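Germination protein (Bacillus megaterium, PDB 6O59) probably forms part of a membrane-bound spore germinant receptor that triggers germination, this chain being the N-terminal domain of its A subunit. Local coordinates at residues L40-V51 with L105-D115. Numbering follows the deposited sequence.
Sequences LAAAIVYIEGIV and LMSGDSLLIVD
Ala43 and Val45 pair with Ile113 and Leu111 through the backbone, and this ladder is the heart of the contact. Strands 40-47 and 110-114 run antiparallel, at 159° between their short axes. Ala43 N gives to Ile113 O at 2.8 Å, and Ile113 N returns a nearly straight bond to Ala43 O at 2.9 Å. The Val45 and Leu111 pair does the same, with Leu111 N to Val45 O at 2.8 Å. A further bond, from Asp115 N to Ala41 O, continues the ladder beyond the strand end.

The side chains of Val45, Leu111 and Ile113 lie on one sheet face, together with Leu105 from the end of helix 98-106. Val45 uses both branches. CG1 is anti to its own backbone N (chi1 -175°) and meets Leu105 CD1 at 3.8 Å, while CG2 turns to Ile113 CD1. Ile47 CD1 reaches past Leu105 to Met106 CE at 3.6 Å. The methionine chain bends back at chi2 and chi3 to meet it. On the other face Leu40 crosses Val114 at about a right angle, its CD2 3.6 Å from Val114 CG1. Helix 54-62 covers Ile44 on that side.

The contact is interrupted at Glu48 and Gly49, which a type II turn from Ile47 to Ile50 carries into solvent. It resumes at the partly exposed Ile50 and Val51. Ile50 CD1 comes back to Gly108 CA at 3.5 Å. Gly108 has positive phi and closes the Schellman motif that ends the helix. Ser110 OG, near Val51, is hydrogen-bonded to Asn53.

Strand 110-114 is central in a five-stranded antiparallel sheet, with 40-47 beside it; 27-34 and 120-124 flank the pair. Backbone hydrogen bonds between aliphatic faces imply an interior strand pair.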
loop_
_atom_site.group_PDB
_atom_site.type_symbol
_atom_site.label_atom_id
_atom_site.label_comp_id
_atom_site.label_asym_id
_atom_site.label_seq_id
_atom_site.Cartn_x
_atom_site.Cartn_y
_atom_site.Cartn_z
ATOM N N LEU A 40 -5.082 4.459 -26.953
ATOM C CA LEU A 40 -4.153 4.916 -25.944
ATOM C C LEU A 40 -4.415 4.274 -24.587
ATOM O O LEU A 40 -5.451 4.511 -23.972
ATOM C CB LEU A 40 -4.218 6.442 -25.856
ATOM C CG LEU A 40 -3.000 7.159 -25.307
ATOM C CD1 LEU A 40 -1.775 6.921 -26.161
ATOM C CD2 LEU A 40 -3.268 8.630 -25.237
ATOM N N ALA A 41 -3.456 3.463 -24.121
ATOM C CA ALA A 41 -3.527 2.809 -22.823
ATOM C C ALA A 41 -3.180 3.798 -21.728
ATOM O O ALA A 41 -2.277 4.614 -21.899
ATOM C CB ALA A 41 -2.579 1.626 -22.775
ATOM N N ALA A 42 -3.913 3.740 -20.610
ATOM C CA ALA A 42 -3.700 4.572 -19.431
ATOM C C ALA A 42 -3.920 3.746 -18.170
ATOM O O ALA A 42 -4.469 2.646 -18.246
ATOM C CB ALA A 42 -4.629 5.778 -19.459
ATOM N N ALA A 43 -3.458 4.246 -17.019
ATOM C CA ALA A 43 -3.628 3.553 -15.739
ATOM C C ALA A 43 -3.838 4.515 -14.578
ATOM O O ALA A 43 -3.259 5.612 -14.572
ATOM C CB ALA A 43 -2.426 2.658 -15.445
ATOM N N ILE A 44 -4.672 4.085 -13.593
ATOM C CA ILE A 44 -4.879 4.759 -12.306
ATOM C C ILE A 44 -4.097 3.964 -11.269
ATOM O O ILE A 44 -4.291 2.744 -11.153
ATOM C CB ILE A 44 -6.348 4.966 -11.846
ATOM C CG1 ILE A 44 -7.323 5.110 -13.033
ATOM C CG2 ILE A 44 -6.434 6.154 -10.862
ATOM C CD1 ILE A 44 -8.823 5.133 -12.659
ATOM N N VAL A 45 -3.196 4.634 -10.548
ATOM C CA VAL A 45 -2.398 3.991 -9.506
ATOM C C VAL A 45 -2.688 4.705 -8.196
ATOM O O VAL A 45 -2.486 5.920 -8.107
ATOM C CB VAL A 45 -0.865 3.932 -9.809
ATOM C CG1 VAL A 45 -0.126 3.140 -8.731
ATOM C CG2 VAL A 45 -0.579 3.336 -11.183
ATOM N N TYR A 46 -3.142 3.955 -7.176
ATOM C CA TYR A 46 -3.444 4.509 -5.860
ATOM C C TYR A 46 -3.287 3.462 -4.742
ATOM O O TYR A 46 -3.412 2.265 -5.001
ATOM C CB TYR A 46 -4.871 5.107 -5.846
ATOM C CG TYR A 46 -5.988 4.104 -6.038
ATOM C CD1 TYR A 46 -6.385 3.708 -7.315
ATOM C CD2 TYR A 46 -6.669 3.573 -4.947
ATOM C CE1 TYR A 46 -7.410 2.780 -7.496
ATOM C CE2 TYR A 46 -7.686 2.634 -5.114
ATOM C CZ TYR A 46 -8.060 2.247 -6.392
ATOM O OH TYR A 46 -9.083 1.339 -6.550
ATOM N N ILE A 47 -3.057 3.927 -3.491
ATOM C CA ILE A 47 -2.987 3.065 -2.297
ATOM C C ILE A 47 -4.405 2.958 -1.712
ATOM O O ILE A 47 -5.013 3.968 -1.342
ATOM C CB ILE A 47 -1.945 3.511 -1.206
ATOM C CG1 ILE A 47 -0.512 3.580 -1.748
ATOM C CG2 ILE A 47 -1.991 2.602 0.016
ATOM C CD1 ILE A 47 0.360 4.266 -0.839
ATOM N N GLU A 48 -4.896 1.718 -1.615
ATOM C CA GLU A 48 -6.179 1.320 -1.071
ATOM C C GLU A 48 -6.419 1.888 0.343
ATOM O O GLU A 48 -5.541 1.806 1.222
ATOM C CB GLU A 48 -6.206 -0.222 -1.003
ATOM C CG GLU A 48 -7.337 -0.920 -1.736
ATOM C CD GLU A 48 -7.140 -2.421 -1.889
ATOM O OE1 GLU A 48 -6.510 -3.043 -0.999
ATOM O OE2 GLU A 48 -7.621 -2.980 -2.904
ATOM N N GLY A 49 -7.609 2.450 0.532
ATOM C CA GLY A 49 -8.102 2.930 1.816
ATOM C C GLY A 49 -7.600 4.241 2.368
ATOM O O GLY A 49 -8.043 4.637 3.447
ATOM N N ILE A 50 -6.671 4.918 1.673
ATOM C CA ILE A 50 -6.155 6.210 2.157
ATOM C C ILE A 50 -6.519 7.303 1.139
ATOM O O ILE A 50 -5.876 8.356 1.077
ATOM C CB ILE A 50 -4.625 6.182 2.494
ATOM C CG1 ILE A 50 -3.757 5.820 1.270
ATOM C CG2 ILE A 50 -4.349 5.269 3.684
ATOM C CD1 ILE A 50 -2.441 6.397 1.312
ATOM N N VAL A 51 -7.581 7.055 0.364
ATOM C CA VAL A 51 -8.044 7.963 -0.681
ATOM C C VAL A 51 -9.555 7.756 -1.012
ATOM O O VAL A 51 -10.058 6.621 -0.944
ATOM C CB VAL A 51 -7.131 7.783 -1.951
ATOM C CG1 VAL A 51 -7.276 6.406 -2.609
ATOM C CG2 VAL A 51 -7.304 8.923 -2.954
ATOM N N LEU A 105 2.036 9.393 -4.239
ATOM C CA LEU A 105 1.360 8.109 -4.131
ATOM C C LEU A 105 1.213 7.713 -2.647
ATOM O O LEU A 105 0.106 7.383 -2.222
ATOM C CB LEU A 105 2.159 7.044 -4.918
ATOM C CG LEU A 105 1.651 5.594 -4.869
ATOM C CD1 LEU A 105 0.440 5.416 -5.737
ATOM C CD2 LEU A 105 2.713 4.655 -5.337
ATOM N N MET A 106 2.314 7.806 -1.861
ATOM C CA MET A 106 2.351 7.429 -0.438
ATOM C C MET A 106 1.508 8.366 0.425
ATOM O O MET A 106 1.068 7.975 1.506
ATOM C CB MET A 106 3.793 7.371 0.108
ATOM C CG MET A 106 4.756 6.381 -0.623
ATOM S SD MET A 106 4.060 4.909 -1.447
ATOM C CE MET A 106 3.818 3.876 -0.098
ATOM N N SER A 107 1.251 9.586 -0.061
ATOM C CA SER A 107 0.473 10.586 0.662
ATOM C C SER A 107 -1.040 10.516 0.313
ATOM O O SER A 107 -1.795 11.447 0.609
ATOM C CB SER A 107 1.033 11.976 0.381
ATOM O OG SER A 107 0.725 12.339 -0.951
ATOM N N GLY A 108 -1.468 9.418 -0.289
ATOM C CA GLY A 108 -2.869 9.229 -0.636
ATOM C C GLY A 108 -3.366 9.892 -1.900
ATOM O O GLY A 108 -4.573 10.098 -2.030
ATOM N N ASP A 109 -2.470 10.240 -2.848
ATOM C CA ASP A 109 -2.920 10.826 -4.117
ATOM C C ASP A 109 -3.219 9.723 -5.112
ATOM O O ASP A 109 -2.825 8.572 -4.900
ATOM C CB ASP A 109 -1.870 11.786 -4.708
ATOM C CG ASP A 109 -1.746 13.162 -4.077
ATOM O OD1 ASP A 109 -2.502 13.456 -3.128
ATOM O OD2 ASP A 109 -0.895 13.942 -4.535
ATOM N N SER A 110 -3.913 10.053 -6.192
ATOM C CA SER A 110 -4.139 9.092 -7.271
ATOM C C SER A 110 -3.290 9.515 -8.449
ATOM O O SER A 110 -3.237 10.706 -8.787
ATOM C CB SER A 110 -5.609 8.998 -7.652
ATOM O OG SER A 110 -6.350 8.650 -6.500
ATOM N N LEU A 111 -2.552 8.560 -9.003
ATOM C CA LEU A 111 -1.701 8.831 -10.144
ATOM C C LEU A 111 -2.423 8.470 -11.413
ATOM O O LEU A 111 -3.140 7.467 -11.456
ATOM C CB LEU A 111 -0.353 8.071 -10.077
ATOM C CG LEU A 111 0.475 8.128 -8.783
ATOM C CD1 LEU A 111 1.686 7.259 -8.901
ATOM C CD2 LEU A 111 0.886 9.531 -8.429
ATOM N N LEU A 112 -2.247 9.294 -12.444
ATOM C CA LEU A 112 -2.774 9.005 -13.766
ATOM C C LEU A 112 -1.572 8.925 -14.722
ATOM O O LEU A 112 -0.847 9.904 -14.907
ATOM C CB LEU A 112 -3.839 10.017 -14.225
ATOM C CG LEU A 112 -4.265 9.888 -15.695
ATOM C CD1 LEU A 112 -5.038 8.619 -15.947
ATOM C CD2 LEU A 112 -5.043 11.085 -16.144
ATOM N N ILE A 113 -1.327 7.722 -15.253
ATOM C CA ILE A 113 -0.205 7.450 -16.147
ATOM C C ILE A 113 -0.754 7.097 -17.542
ATOM O O ILE A 113 -1.658 6.271 -17.655
ATOM C CB ILE A 113 0.708 6.340 -15.546
ATOM C CG1 ILE A 113 0.972 6.596 -14.024
ATOM C CG2 ILE A 113 2.020 6.190 -16.360
ATOM C CD1 ILE A 113 1.981 5.703 -13.325
ATOM N N VAL A 114 -0.225 7.757 -18.595
ATOM C CA VAL A 114 -0.655 7.566 -19.981
ATOM C C VAL A 114 0.525 6.988 -20.819
ATOM O O VAL A 114 1.679 7.396 -20.648
ATOM C CB VAL A 114 -1.256 8.877 -20.568
ATOM C CG1 VAL A 114 -1.755 8.679 -22.001
ATOM C CG2 VAL A 114 -2.394 9.412 -19.684
ATOM N N ASP A 115 0.185 6.027 -21.718
ATOM C CA ASP A 115 0.999 5.175 -22.594
ATOM C C ASP A 115 2.368 5.696 -22.957
ATOM O O ASP A 115 3.308 4.897 -22.916
ATOM C CB ASP A 115 0.275 4.819 -23.898
ATOM C CG ASP A 115 0.690 3.489 -24.541
ATOM O OD1 ASP A 115 1.710 2.888 -24.087
ATOM O OD2 ASP A 115 -0.012 3.040 -25.492
#